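Methyltransferase-like protein 5 (PDB 1WY7) probably acts as an S-adenosylmethionine-dependent RNA methyltransferase and binds S-adenosyl-L-homocysteine. Local coordinates at residues A[10-15]-A[33-38]; A[37-42]-A[65-70]; A[41-44]-A[48-51]; A[86-91]-A[99-104]; A[136-141]-A[159-164]. All blocks are in the same frame, centred on the assembly; numbering follows the deposited sequence.

Contact 1 of 5, residues A[10-15]-A[33-38]; sequences IALSKL and NAASEL
Leu12 and Ala35 mark the nearest approach of the two backbones, with 7.9 Å between Leu12 CA and Ala35 CA, a separation that one leucine facing one alanine can bridge. Residues 10-13 lie toward the C-terminal end of helix 6-13, and the chain then turns off into a loop. Residues 33-38 are helical throughout and belong to the first part of helix 32-44. No hydrogen bond joins the two pieces, and the touching is done by a single leucine branch. Leu12 places CG opposite its carbonyl carbon (chi1 -67°), and the side chain then runs on extended, which carries CD1 well clear of its own helix. There it meets Ala35 CB methyl to methyl, 3.7 Å from Leu12 CD1. In the class I methyltransferase fold, helix 32-44 precedes the first strand of the central sheet, here 52-56, and helix 6-13, N-terminal to it, packs against it. Ala35 also touches Val62 and Leu63 of helix 62-69, and Val62 binds S-adenosyl-L-homocysteine; an alanine suits a site pressed by both helices. Beside it, Ser36 OG lies 4.2 Å from Leu12 CD1, a van der Waals approach. That buried hydroxyl is hydrogen-bonded back to Gly32 O one turn earlier, so a serine can sit next to a leucine methyl with its polar atom satisfied.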
# COMPACT_ATOMS: atom_id res chain seq x y z
N ILE A 10 13.59 -9.28 2.26
CA ILE A 10 14.37 -9.49 3.48
C ILE A 10 14.60 -8.17 4.20
O ILE A 10 14.41 -8.05 5.41
CB ILE A 10 15.76 -10.11 3.13
CG1 ILE A 10 15.57 -11.56 2.68
CG2 ILE A 10 16.71 -10.03 4.32
CD1 ILE A 10 16.87 -12.23 2.20
N ALA A 11 15.03 -7.17 3.44
CA ALA A 11 15.28 -5.86 4.02
C ALA A 11 13.99 -5.24 4.58
O ALA A 11 14.02 -4.59 5.64
CB ALA A 11 15.90 -4.94 2.98
N LEU A 12 12.87 -5.45 3.89
CA LEU A 12 11.60 -4.90 4.34
C LEU A 12 11.12 -5.56 5.63
O LEU A 12 10.49 -4.92 6.46
CB LEU A 12 10.51 -5.04 3.26
CG LEU A 12 10.73 -4.20 2.00
CD1 LEU A 12 9.62 -4.44 1.01
CD2 LEU A 12 10.82 -2.73 2.38
N SER A 13 11.45 -6.84 5.80
CA SER A 13 11.03 -7.59 6.99
C SER A 13 11.76 -7.15 8.25
O SER A 13 11.34 -7.48 9.36
CB SER A 13 11.26 -9.08 6.77
OG SER A 13 12.65 -9.37 6.69
N LYS A 14 12.84 -6.40 8.09
CA LYS A 14 13.62 -5.93 9.22
C LYS A 14 13.07 -4.67 9.89
O LYS A 14 13.53 -4.28 10.95
CB LYS A 14 15.06 -5.69 8.80
CG LYS A 14 15.79 -6.98 8.47
CD LYS A 14 17.18 -6.71 7.92
CE LYS A 14 17.91 -8.02 7.69
NZ LYS A 14 19.28 -7.77 7.16
N LEU A 15 12.08 -4.04 9.26
CA LEU A 15 11.46 -2.83 9.81
C LEU A 15 10.61 -3.16 11.03
O LEU A 15 10.09 -4.26 11.17
CB LEU A 15 10.57 -2.15 8.76
CG LEU A 15 11.22 -1.56 7.51
CD1 LEU A 15 10.16 -0.87 6.65
CD2 LEU A 15 12.28 -0.55 7.91
N ASN A 33 7.18 -10.30 1.35
CA ASN A 33 7.03 -10.90 0.04
C ASN A 33 6.03 -10.15 -0.83
O ASN A 33 6.33 -9.79 -1.97
CB ASN A 33 6.64 -12.38 0.15
CG ASN A 33 5.19 -12.59 0.56
OD1 ASN A 33 4.72 -12.06 1.58
ND2 ASN A 33 4.46 -13.37 -0.24
N ALA A 34 4.83 -9.91 -0.31
CA ALA A 34 3.81 -9.20 -1.07
C ALA A 34 4.30 -7.79 -1.38
O ALA A 34 4.15 -7.30 -2.50
CB ALA A 34 2.49 -9.14 -0.28
N ALA A 35 4.88 -7.13 -0.37
CA ALA A 35 5.40 -5.78 -0.54
C ALA A 35 6.44 -5.74 -1.66
O ALA A 35 6.42 -4.83 -2.51
CB ALA A 35 6.02 -5.30 0.75
N SER A 36 7.34 -6.72 -1.65
CA SER A 36 8.39 -6.85 -2.67
C SER A 36 7.79 -7.00 -4.05
O SER A 36 8.24 -6.38 -4.99
CB SER A 36 9.26 -8.10 -2.42
OG SER A 36 10.01 -7.95 -1.25
N GLU A 37 6.78 -7.86 -4.17
CA GLU A 37 6.11 -8.09 -5.45
C GLU A 37 5.51 -6.80 -6.01
O GLU A 37 5.74 -6.43 -7.16
CB GLU A 37 4.98 -9.10 -5.30
CG GLU A 37 5.41 -10.55 -5.15
CD GLU A 37 5.90 -11.18 -6.46
OE1 GLU A 37 6.14 -12.41 -6.46
OE2 GLU A 37 6.06 -10.48 -7.49
N LEU A 38 4.73 -6.12 -5.18
CA LEU A 38 4.08 -4.90 -5.62
C LEU A 38 5.11 -3.86 -6.06
O LEU A 38 4.98 -3.28 -7.13
CB LEU A 38 3.18 -4.34 -4.50
CG LEU A 38 2.45 -3.01 -4.76
CD1 LEU A 38 1.29 -2.85 -3.77
CD2 LEU A 38 3.43 -1.84 -4.64

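Contact 2 of 5, residues A[37-42]-A[65-70]; sequences ELLWLA and YGALLL
Leu39 carries this contact, laying its two methyls on the backbone of Gly66 and Ala67 while its CB receives Leu70. The helices come close here, with 6.7 Å between Leu39 CA and Ala67 CA. The side chain leaves with CG opposite the carbonyl carbon (chi1 -72°), and chi2 of 164° turns CD1 outward. CD1 consequently rests on Gly66 CA at 3.6 Å from Leu39 CD1. Glycine suits this point, because a CB on residue 66 would clash with the leucine methyl. The second branch, CD2, lies 3.7 Å from Ala67 N, with the small Ala67 CB at its flank. Helix 62-69 follows strand 52-56 and its glycine-rich turn in the Rossmann-like methyltransferase fold, and Val62 at its start binds S-adenosyl-L-homocysteine; helix 32-44 lies alongside it on the same face of the sheet. Leu70, the first residue to leave helical backbone angles, swings back from the helix end with chi1 at -90°, off the usual staggered value. Its CD2 thereby reaches both the backbone and the side chain of its partner, 3.8 Å from Leu39 O and 3.9 Å from Leu39 CB. Leu12 of helix 6-13 touches Leu39 as well, and Leu8 touches Leu70. With an alanine here in place of Leu39, both methyls are gone, and a gap would probably open over the backbone of Gly66 and Ala67.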
# COMPACT_ATOMS: atom_id res chain seq x y z
N GLU A 37 6.78 -7.86 -4.17
CA GLU A 37 6.11 -8.09 -5.45
C GLU A 37 5.51 -6.80 -6.01
O GLU A 37 5.74 -6.43 -7.16
CB GLU A 37 4.98 -9.10 -5.30
CG GLU A 37 5.41 -10.55 -5.15
CD GLU A 37 5.90 -11.18 -6.46
OE1 GLU A 37 6.14 -12.41 -6.46
OE2 GLU A 37 6.06 -10.48 -7.49
N LEU A 38 4.73 -6.12 -5.18
CA LEU A 38 4.08 -4.90 -5.62
C LEU A 38 5.11 -3.86 -6.06
O LEU A 38 4.98 -3.28 -7.13
CB LEU A 38 3.18 -4.34 -4.50
CG LEU A 38 2.45 -3.01 -4.76
CD1 LEU A 38 1.29 -2.85 -3.77
CD2 LEU A 38 3.43 -1.84 -4.64
N LEU A 39 6.12 -3.64 -5.22
CA LEU A 39 7.16 -2.65 -5.49
C LEU A 39 8.05 -2.97 -6.69
O LEU A 39 8.37 -2.09 -7.48
CB LEU A 39 8.04 -2.45 -4.24
CG LEU A 39 7.38 -1.71 -3.07
CD1 LEU A 39 8.19 -1.93 -1.81
CD2 LEU A 39 7.29 -0.23 -3.40
N TRP A 40 8.44 -4.23 -6.82
CA TRP A 40 9.29 -4.61 -7.94
C TRP A 40 8.52 -4.42 -9.24
O TRP A 40 9.07 -3.93 -10.21
CB TRP A 40 9.74 -6.06 -7.82
CG TRP A 40 10.95 -6.29 -8.64
CD1 TRP A 40 11.02 -6.90 -9.85
CD2 TRP A 40 12.26 -5.80 -8.35
NE1 TRP A 40 12.30 -6.82 -10.35
CE2 TRP A 40 13.08 -6.15 -9.44
CE3 TRP A 40 12.82 -5.09 -7.27
CZ2 TRP A 40 14.44 -5.82 -9.50
CZ3 TRP A 40 14.17 -4.77 -7.32
CH2 TRP A 40 14.97 -5.13 -8.43
N LEU A 41 7.25 -4.81 -9.23
CA LEU A 41 6.41 -4.65 -10.41
C LEU A 41 6.35 -3.18 -10.80
O LEU A 41 6.59 -2.82 -11.96
CB LEU A 41 4.99 -5.15 -10.13
CG LEU A 41 3.96 -4.80 -11.21
CD1 LEU A 41 4.35 -5.45 -12.53
CD2 LEU A 41 2.57 -5.28 -10.78
N ALA A 42 6.04 -2.32 -9.83
CA ALA A 42 5.96 -0.89 -10.09
C ALA A 42 7.31 -0.36 -10.55
O ALA A 42 7.38 0.43 -11.48
CB ALA A 42 5.53 -0.15 -8.82
N TYR A 65 9.07 2.73 2.60
CA TYR A 65 10.50 2.46 2.71
C TYR A 65 11.01 1.82 1.42
O TYR A 65 12.03 2.26 0.85
CB TYR A 65 10.75 1.54 3.91
CG TYR A 65 12.20 1.26 4.21
CD1 TYR A 65 12.87 0.18 3.63
CD2 TYR A 65 12.91 2.07 5.09
CE1 TYR A 65 14.20 -0.09 3.92
CE2 TYR A 65 14.24 1.81 5.39
CZ TYR A 65 14.88 0.73 4.80
OH TYR A 65 16.19 0.45 5.12
N GLY A 66 10.30 0.80 0.94
CA GLY A 66 10.68 0.12 -0.28
C GLY A 66 10.73 1.06 -1.47
O GLY A 66 11.66 1.00 -2.29
N ALA A 67 9.74 1.94 -1.57
CA ALA A 67 9.68 2.91 -2.66
C ALA A 67 10.89 3.82 -2.62
O ALA A 67 11.54 4.06 -3.64
CB ALA A 67 8.39 3.73 -2.58
N LEU A 68 11.19 4.36 -1.43
CA LEU A 68 12.33 5.24 -1.27
C LEU A 68 13.59 4.46 -1.63
O LEU A 68 14.47 4.95 -2.34
CB LEU A 68 12.47 5.73 0.18
CG LEU A 68 11.76 6.99 0.70
CD1 LEU A 68 11.86 8.12 -0.32
CD2 LEU A 68 10.35 6.67 0.99
N LEU A 69 13.66 3.23 -1.13
CA LEU A 69 14.79 2.34 -1.38
C LEU A 69 14.96 2.14 -2.89
O LEU A 69 16.08 2.05 -3.40
CB LEU A 69 14.52 0.99 -0.70
CG LEU A 69 15.67 0.05 -0.35
CD1 LEU A 69 16.34 -0.42 -1.63
CD2 LEU A 69 16.65 0.77 0.56
N LEU A 70 13.84 2.09 -3.61
CA LEU A 70 13.90 1.89 -5.05
C LEU A 70 14.01 3.18 -5.86
O LEU A 70 13.84 3.16 -7.07
CB LEU A 70 12.70 1.06 -5.51
CG LEU A 70 12.85 -0.47 -5.54
CD1 LEU A 70 13.61 -0.96 -4.34
CD2 LEU A 70 11.48 -1.11 -5.60

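Contact 3 of 5, residues A[41-44]-A[48-51]; sequences LAYS and IEGK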
# COMPACT_ATOMS: atom_id res chain seq x y z
N LEU A 41 7.25 -4.81 -9.23
CA LEU A 41 6.41 -4.65 -10.41
C LEU A 41 6.35 -3.18 -10.80
O LEU A 41 6.59 -2.82 -11.96
CB LEU A 41 4.99 -5.15 -10.13
CG LEU A 41 3.96 -4.80 -11.21
CD1 LEU A 41 4.35 -5.45 -12.53
CD2 LEU A 41 2.57 -5.28 -10.78
N ALA A 42 6.04 -2.32 -9.83
CA ALA A 42 5.96 -0.89 -10.09
C ALA A 42 7.31 -0.36 -10.55
O ALA A 42 7.38 0.43 -11.48
CB ALA A 42 5.53 -0.15 -8.82
N TYR A 43 8.37 -0.80 -9.90
CA TYR A 43 9.71 -0.33 -10.27
C TYR A 43 10.05 -0.76 -11.70
O TYR A 43 10.51 0.06 -12.50
CB TYR A 43 10.75 -0.86 -9.28
CG TYR A 43 12.18 -0.58 -9.68
CD1 TYR A 43 12.92 -1.52 -10.40
CD2 TYR A 43 12.78 0.63 -9.36
CE1 TYR A 43 14.23 -1.26 -10.79
CE2 TYR A 43 14.09 0.91 -9.74
CZ TYR A 43 14.81 -0.04 -10.45
OH TYR A 43 16.10 0.22 -10.85
N SER A 44 9.78 -2.02 -12.02
CA SER A 44 10.08 -2.54 -13.35
C SER A 44 9.31 -1.85 -14.46
O SER A 44 9.74 -1.86 -15.61
CB SER A 44 9.81 -4.04 -13.40
OG SER A 44 8.42 -4.28 -13.43
N ILE A 48 8.27 4.06 -10.20
CA ILE A 48 8.81 4.35 -8.87
C ILE A 48 9.94 5.37 -8.90
O ILE A 48 9.87 6.41 -8.26
CB ILE A 48 9.36 3.08 -8.16
CG1 ILE A 48 8.22 2.14 -7.77
CG2 ILE A 48 10.15 3.47 -6.91
CD1 ILE A 48 7.26 2.74 -6.77
N GLU A 49 10.97 5.05 -9.66
CA GLU A 49 12.15 5.90 -9.75
C GLU A 49 11.86 7.32 -10.20
O GLU A 49 11.33 7.54 -11.29
CB GLU A 49 13.15 5.24 -10.69
CG GLU A 49 14.55 5.79 -10.60
CD GLU A 49 15.54 4.92 -11.34
OE1 GLU A 49 16.76 5.20 -11.25
OE2 GLU A 49 15.09 3.96 -12.01
N GLY A 50 12.21 8.28 -9.34
CA GLY A 50 12.00 9.68 -9.64
C GLY A 50 10.56 10.14 -9.58
O GLY A 50 10.25 11.27 -9.97
N LYS A 51 9.67 9.30 -9.07
CA LYS A 51 8.26 9.67 -9.00
C LYS A 51 7.82 10.15 -7.62
O LYS A 51 8.43 9.81 -6.60
CB LYS A 51 7.40 8.46 -9.39
CG LYS A 51 7.75 7.86 -10.73
CD LYS A 51 7.30 8.73 -11.89
CE LYS A 51 7.64 8.07 -13.22
NZ LYS A 51 6.79 8.57 -14.34
O HOH W 1 10.91 2.88 -11.62
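Ile48 makes the apolar part of the contact, folding back on the last turn of helix 32-44. Its CG1 stands opposite the carbonyl carbon (chi1 -70°), which directs that branch at the helix: Ile48 CG1 is 3.7 Å from Ala42 CB and 3.6 Å from Tyr43 N. Ile48 CB itself lies at the edge of the Tyr43 ring, near its plane.

The polar part lies farther out. The extended side chain of Glu49 passes by the tyrosine, its carboxylate plane only 19° from that of the ring, with Glu49 OE2 3.9 Å from Tyr43 CE2. Water 1 links the backbones, donating to Tyr43 O at 3.0 Å and accepting from Glu49 N at 2.9 Å; it bridges the helix end and the loop.

The remaining bond is internal to the loop: Lys51 N donates to Ile48 O at 3.0 Å, closing a type II beta turn. Gly50 occupies the position of positive phi (74°), which residues with a side chain adopt less readily. The turn lies in the short connection from helix 32-44 to strand 52-56, the first strand of the Rossmann-like methyltransferase fold.

Contact 4 of 5, residues A[86-91]-A[99-104]; sequences DVLIEN and FKVFIG
Ile89 CD1 is the tightest point of the contact, wedged between Phe99 and Val101 of the strand at 3.7 Å from both Phe99 CE1 and Val101 CG2. Both torsions of Ile89 are turned near -60° (chi1 -52°), which bends the end of a side chain that leaves the helix obliquely back toward the strand. It reaches the Phe99 ring at its edge, near the ring plane, and the two side chains cross at about a right angle. Val101 CG2 borders the same ring in its plane, so methyls frame the aromatic edge. Helix 82-91 connects parallel strands 74-79 and 99-103 as the helix of a beta-alpha-beta unit; accordingly it runs antiparallel to strand 99-103, at 178°, with the axes 10.5 Å apart. These close contacts of Ile89 lie toward the partly exposed margin, whereas the buried Leu88 packs less closely: Leu88 CD1 stays 4.1 Å from Val101 CG2 as the two side chains slide past each other. The Leu88 side chain is about 7 Å from the bound S-adenosyl-L-homocysteine, which Gly104 touches. On the far face of the strand Lys100 forms a salt bridge with Glu74, and on the exposed helix surface Asp86 pairs with Lys82 one turn earlier.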
# COMPACT_ATOMS: atom_id res chain seq x y z
N ASP A 86 4.48 7.08 14.55
CA ASP A 86 5.69 7.07 15.38
C ASP A 86 6.67 6.01 14.85
O ASP A 86 7.86 6.26 14.75
CB ASP A 86 5.37 6.76 16.85
CG ASP A 86 4.49 7.82 17.49
OD1 ASP A 86 4.72 9.03 17.25
OD2 ASP A 86 3.57 7.43 18.25
N VAL A 87 6.14 4.84 14.53
CA VAL A 87 6.93 3.74 14.00
C VAL A 87 7.40 4.08 12.59
O VAL A 87 8.55 3.82 12.22
CB VAL A 87 6.10 2.43 13.95
CG1 VAL A 87 6.92 1.28 13.37
CG2 VAL A 87 5.59 2.08 15.34
N LEU A 88 6.49 4.66 11.82
CA LEU A 88 6.76 5.07 10.44
C LEU A 88 7.99 5.98 10.37
O LEU A 88 8.92 5.73 9.60
CB LEU A 88 5.53 5.79 9.87
CG LEU A 88 5.38 6.40 8.47
CD1 LEU A 88 6.48 7.42 8.20
CD2 LEU A 88 5.39 5.33 7.43
N ILE A 89 8.00 7.02 11.19
CA ILE A 89 9.10 7.98 11.21
C ILE A 89 10.43 7.32 11.53
O ILE A 89 11.45 7.63 10.92
CB ILE A 89 8.85 9.09 12.23
CG1 ILE A 89 7.47 9.71 12.00
CG2 ILE A 89 9.94 10.15 12.13
CD1 ILE A 89 7.24 10.18 10.61
N GLU A 90 10.42 6.40 12.49
CA GLU A 90 11.65 5.73 12.85
C GLU A 90 12.11 4.81 11.72
O GLU A 90 13.29 4.77 11.39
CB GLU A 90 11.48 4.94 14.14
CG GLU A 90 12.82 4.58 14.77
CD GLU A 90 12.70 3.67 15.96
OE1 GLU A 90 11.85 3.96 16.83
OE2 GLU A 90 13.45 2.67 16.04
N ASN A 91 11.17 4.09 11.11
CA ASN A 91 11.52 3.19 10.02
C ASN A 91 12.13 3.91 8.82
O ASN A 91 13.06 3.40 8.19
CB ASN A 91 10.30 2.38 9.58
CG ASN A 91 10.02 1.20 10.50
OD1 ASN A 91 10.93 0.63 11.09
ND2 ASN A 91 8.76 0.82 10.61
N PHE A 99 10.42 12.19 2.66
CA PHE A 99 9.05 11.75 2.88
C PHE A 99 8.24 12.75 3.70
O PHE A 99 8.79 13.49 4.50
CB PHE A 99 9.02 10.39 3.58
CG PHE A 99 9.47 10.43 5.01
CD1 PHE A 99 8.56 10.69 6.03
CD2 PHE A 99 10.79 10.20 5.35
CE1 PHE A 99 8.96 10.72 7.35
CE2 PHE A 99 11.20 10.24 6.67
CZ PHE A 99 10.29 10.49 7.68
N LYS A 100 6.94 12.78 3.46
CA LYS A 100 6.05 13.66 4.21
C LYS A 100 4.95 12.82 4.82
O LYS A 100 4.63 11.74 4.32
CB LYS A 100 5.45 14.74 3.30
CG LYS A 100 6.49 15.69 2.73
CD LYS A 100 5.86 16.95 2.19
CE LYS A 100 4.85 16.64 1.09
NZ LYS A 100 5.49 16.04 -0.11
N VAL A 101 4.38 13.30 5.92
CA VAL A 101 3.33 12.55 6.58
C VAL A 101 2.03 13.32 6.74
O VAL A 101 2.01 14.47 7.21
CB VAL A 101 3.77 12.08 7.97
CG1 VAL A 101 2.69 11.22 8.60
CG2 VAL A 101 5.07 11.29 7.85
N PHE A 102 0.94 12.69 6.32
CA PHE A 102 -0.38 13.29 6.45
C PHE A 102 -1.18 12.41 7.41
O PHE A 102 -1.59 11.30 7.07
CB PHE A 102 -1.11 13.40 5.11
CG PHE A 102 -2.55 13.87 5.23
CD1 PHE A 102 -3.59 12.96 5.44
CD2 PHE A 102 -2.86 15.23 5.17
CE1 PHE A 102 -4.90 13.39 5.58
CE2 PHE A 102 -4.18 15.68 5.31
CZ PHE A 102 -5.20 14.76 5.52
N ILE A 103 -1.38 12.92 8.61
CA ILE A 103 -2.13 12.21 9.64
C ILE A 103 -3.59 12.65 9.58
O ILE A 103 -3.93 13.76 9.99
CB ILE A 103 -1.60 12.53 11.04
CG1 ILE A 103 -0.09 12.30 11.08
CG2 ILE A 103 -2.33 11.69 12.09
CD1 ILE A 103 0.52 12.57 12.45
N GLY A 104 -4.45 11.77 9.08
CA GLY A 104 -5.86 12.09 8.98
C GLY A 104 -6.50 11.00 8.16
O GLY A 104 -5.80 10.09 7.72

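Contact 5 of 5, residues A[136-141]-A[159-164]; sequences KAFEIS and EKFSWE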
# COMPACT_ATOMS: atom_id res chain seq x y z
N LYS A 136 -10.02 7.73 -3.38
CA LYS A 136 -8.96 8.73 -3.25
C LYS A 136 -7.81 8.46 -4.22
O LYS A 136 -7.33 9.37 -4.88
CB LYS A 136 -8.45 8.74 -1.81
CG LYS A 136 -7.33 9.72 -1.55
CD LYS A 136 -7.75 11.14 -1.89
CE LYS A 136 -9.00 11.56 -1.10
NZ LYS A 136 -9.44 12.90 -1.54
N ALA A 137 -7.37 7.21 -4.29
CA ALA A 137 -6.28 6.84 -5.20
C ALA A 137 -6.63 7.23 -6.63
O ALA A 137 -5.83 7.84 -7.34
CB ALA A 137 -6.00 5.31 -5.12
N PHE A 138 -7.83 6.89 -7.07
CA PHE A 138 -8.26 7.23 -8.43
C PHE A 138 -8.33 8.74 -8.65
O PHE A 138 -8.08 9.24 -9.74
CB PHE A 138 -9.61 6.59 -8.72
CG PHE A 138 -9.56 5.10 -8.75
CD1 PHE A 138 -10.67 4.34 -8.40
CD2 PHE A 138 -8.39 4.44 -9.13
CE1 PHE A 138 -10.62 2.96 -8.41
CE2 PHE A 138 -8.33 3.06 -9.15
CZ PHE A 138 -9.44 2.32 -8.79
N GLU A 139 -8.66 9.45 -7.58
CA GLU A 139 -8.79 10.90 -7.60
C GLU A 139 -7.45 11.64 -7.73
O GLU A 139 -7.32 12.58 -8.51
CB GLU A 139 -9.47 11.32 -6.28
CG GLU A 139 -10.13 12.67 -6.29
CD GLU A 139 -10.10 13.34 -4.92
OE1 GLU A 139 -10.27 12.64 -3.89
OE2 GLU A 139 -9.92 14.58 -4.87
N ILE A 140 -6.44 11.20 -6.97
CA ILE A 140 -5.15 11.89 -6.97
C ILE A 140 -4.04 11.39 -7.89
O ILE A 140 -2.99 12.02 -7.99
CB ILE A 140 -4.54 11.96 -5.54
CG1 ILE A 140 -4.16 10.56 -5.04
CG2 ILE A 140 -5.53 12.58 -4.58
CD1 ILE A 140 -3.33 10.57 -3.75
N SER A 141 -4.24 10.26 -8.57
CA SER A 141 -3.19 9.74 -9.44
C SER A 141 -3.75 9.08 -10.69
O SER A 141 -4.94 8.80 -10.77
CB SER A 141 -2.33 8.73 -8.67
OG SER A 141 -1.27 8.22 -9.48
N GLU A 159 -12.92 -4.83 -10.32
CA GLU A 159 -12.92 -4.63 -11.76
C GLU A 159 -14.01 -3.64 -12.16
O GLU A 159 -13.80 -2.75 -12.98
CB GLU A 159 -13.14 -5.98 -12.46
CG GLU A 159 -12.31 -6.15 -13.72
CD GLU A 159 -10.83 -6.35 -13.45
OE1 GLU A 159 -10.02 -5.73 -14.16
OE2 GLU A 159 -10.46 -7.13 -12.54
N LYS A 160 -15.19 -3.79 -11.56
CA LYS A 160 -16.33 -2.91 -11.85
C LYS A 160 -16.15 -1.51 -11.26
O LYS A 160 -16.40 -0.51 -11.93
CB LYS A 160 -17.64 -3.50 -11.32
CG LYS A 160 -18.33 -4.46 -12.29
CD LYS A 160 -19.69 -4.94 -11.78
CE LYS A 160 -19.54 -5.86 -10.57
NZ LYS A 160 -20.85 -6.45 -10.13
N PHE A 161 -15.70 -1.44 -10.01
CA PHE A 161 -15.51 -0.15 -9.36
C PHE A 161 -14.47 0.72 -10.06
O PHE A 161 -14.69 1.91 -10.30
CB PHE A 161 -15.12 -0.36 -7.89
CG PHE A 161 -15.16 0.90 -7.06
CD1 PHE A 161 -14.03 1.68 -6.89
CD2 PHE A 161 -16.34 1.28 -6.40
CE1 PHE A 161 -14.05 2.81 -6.08
CE2 PHE A 161 -16.38 2.41 -5.59
CZ PHE A 161 -15.23 3.17 -5.43
N SER A 162 -13.33 0.13 -10.42
CA SER A 162 -12.29 0.89 -11.09
C SER A 162 -12.78 1.39 -12.45
O SER A 162 -12.47 2.50 -12.87
CB SER A 162 -11.02 0.03 -11.29
OG SER A 162 -11.25 -1.04 -12.18
N TRP A 163 -13.55 0.55 -13.14
CA TRP A 163 -14.07 0.93 -14.44
C TRP A 163 -14.99 2.14 -14.34
O TRP A 163 -14.86 3.10 -15.11
CB TRP A 163 -14.83 -0.22 -15.08
CG TRP A 163 -15.25 0.09 -16.47
CD1 TRP A 163 -16.52 0.17 -16.94
CD2 TRP A 163 -14.39 0.40 -17.57
NE1 TRP A 163 -16.51 0.52 -18.27
CE2 TRP A 163 -15.21 0.67 -18.68
CE3 TRP A 163 -12.99 0.49 -17.72
CZ2 TRP A 163 -14.69 1.01 -19.93
CZ3 TRP A 163 -12.48 0.83 -18.97
CH2 TRP A 163 -13.33 1.09 -20.06
N GLU A 164 -15.91 2.10 -13.39
CA GLU A 164 -16.84 3.20 -13.21
C GLU A 164 -16.11 4.48 -12.90
O GLU A 164 -16.66 5.56 -13.06
CB GLU A 164 -17.80 2.88 -12.08
CG GLU A 164 -18.54 1.61 -12.30
CD GLU A 164 -19.54 1.35 -11.20
OE1 GLU A 164 -20.09 0.23 -11.19
OE2 GLU A 164 -19.77 2.26 -10.37
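Phe138 meets Phe161 and Ser162 where helices 131-140 and 152-164, the neighbours of strand 143-149 in chain order, lie side by side in the methyltransferase fold. The backbones keep 8.0 Å between Phe138 CA and Ser162 CA, and the phenylalanine ring fills that space. Phe138 sets CG opposite its carbonyl carbon (chi1 -66°), so its ring reaches out edge first toward the second helix. The two rings meet edge to edge and not face to face: Phe161 CD1 lies in the plane of the Phe138 ring, 3.9 Å from Phe138 CE1, and that CE1 in turn sits near the plane of the Phe161 ring. Phe161 leaves its backbone obliquely, yet with CG trans to N (chi1 -168°) its ring is brought edge-on to the Phe138 edge, the two side chains crossing at a slant. The same Phe138 CE1 also lies 3.8 Å from Ser162 CA. A serine suits this spot because it is small enough for the ring to settle close, and its buried hydroxyl is hydrogen-bonded to Ile158 O. Other aromatic groups surround Phe138: it stacks with Phe167 and meets Phe200 edge-to-face, while its side chain also touches Val144 of the sheet. Replaced by an alanine, Phe138 would probably leave a gap between the helices, with Phe167 deprived of its stacking mate and the Phe161 edge of its neighbour. At the far corner of the ring, Phe138 CZ rests 3.7 Å from Ser162 CB.

How the contacts relate
Contacts 1, 2 and 3 follow one another along helix 32-44, which takes helix 6-13, helix 62-69 and the loop before strand 52-56 in turn. Their centres are close, about 9 Å between contacts 1 and 2 and about 7 Å between contacts 2 and 3, and neighbours touch: Leu12 reaches Tyr65 and Leu39, and Leu70 reaches Tyr43 and Ile48. Contact 4 comes later in the chain, its centre about 17 Å from that of contact 2, yet Tyr65 still touches Asn91. Contact 5 comes last, about 26 Å from contact 1 between centres and across the chain's centre. Helices thus pack on both faces of the seven-stranded sheet, with contacts 1, 2 and 4 nearest the S-adenosyl-L-homocysteine pocket.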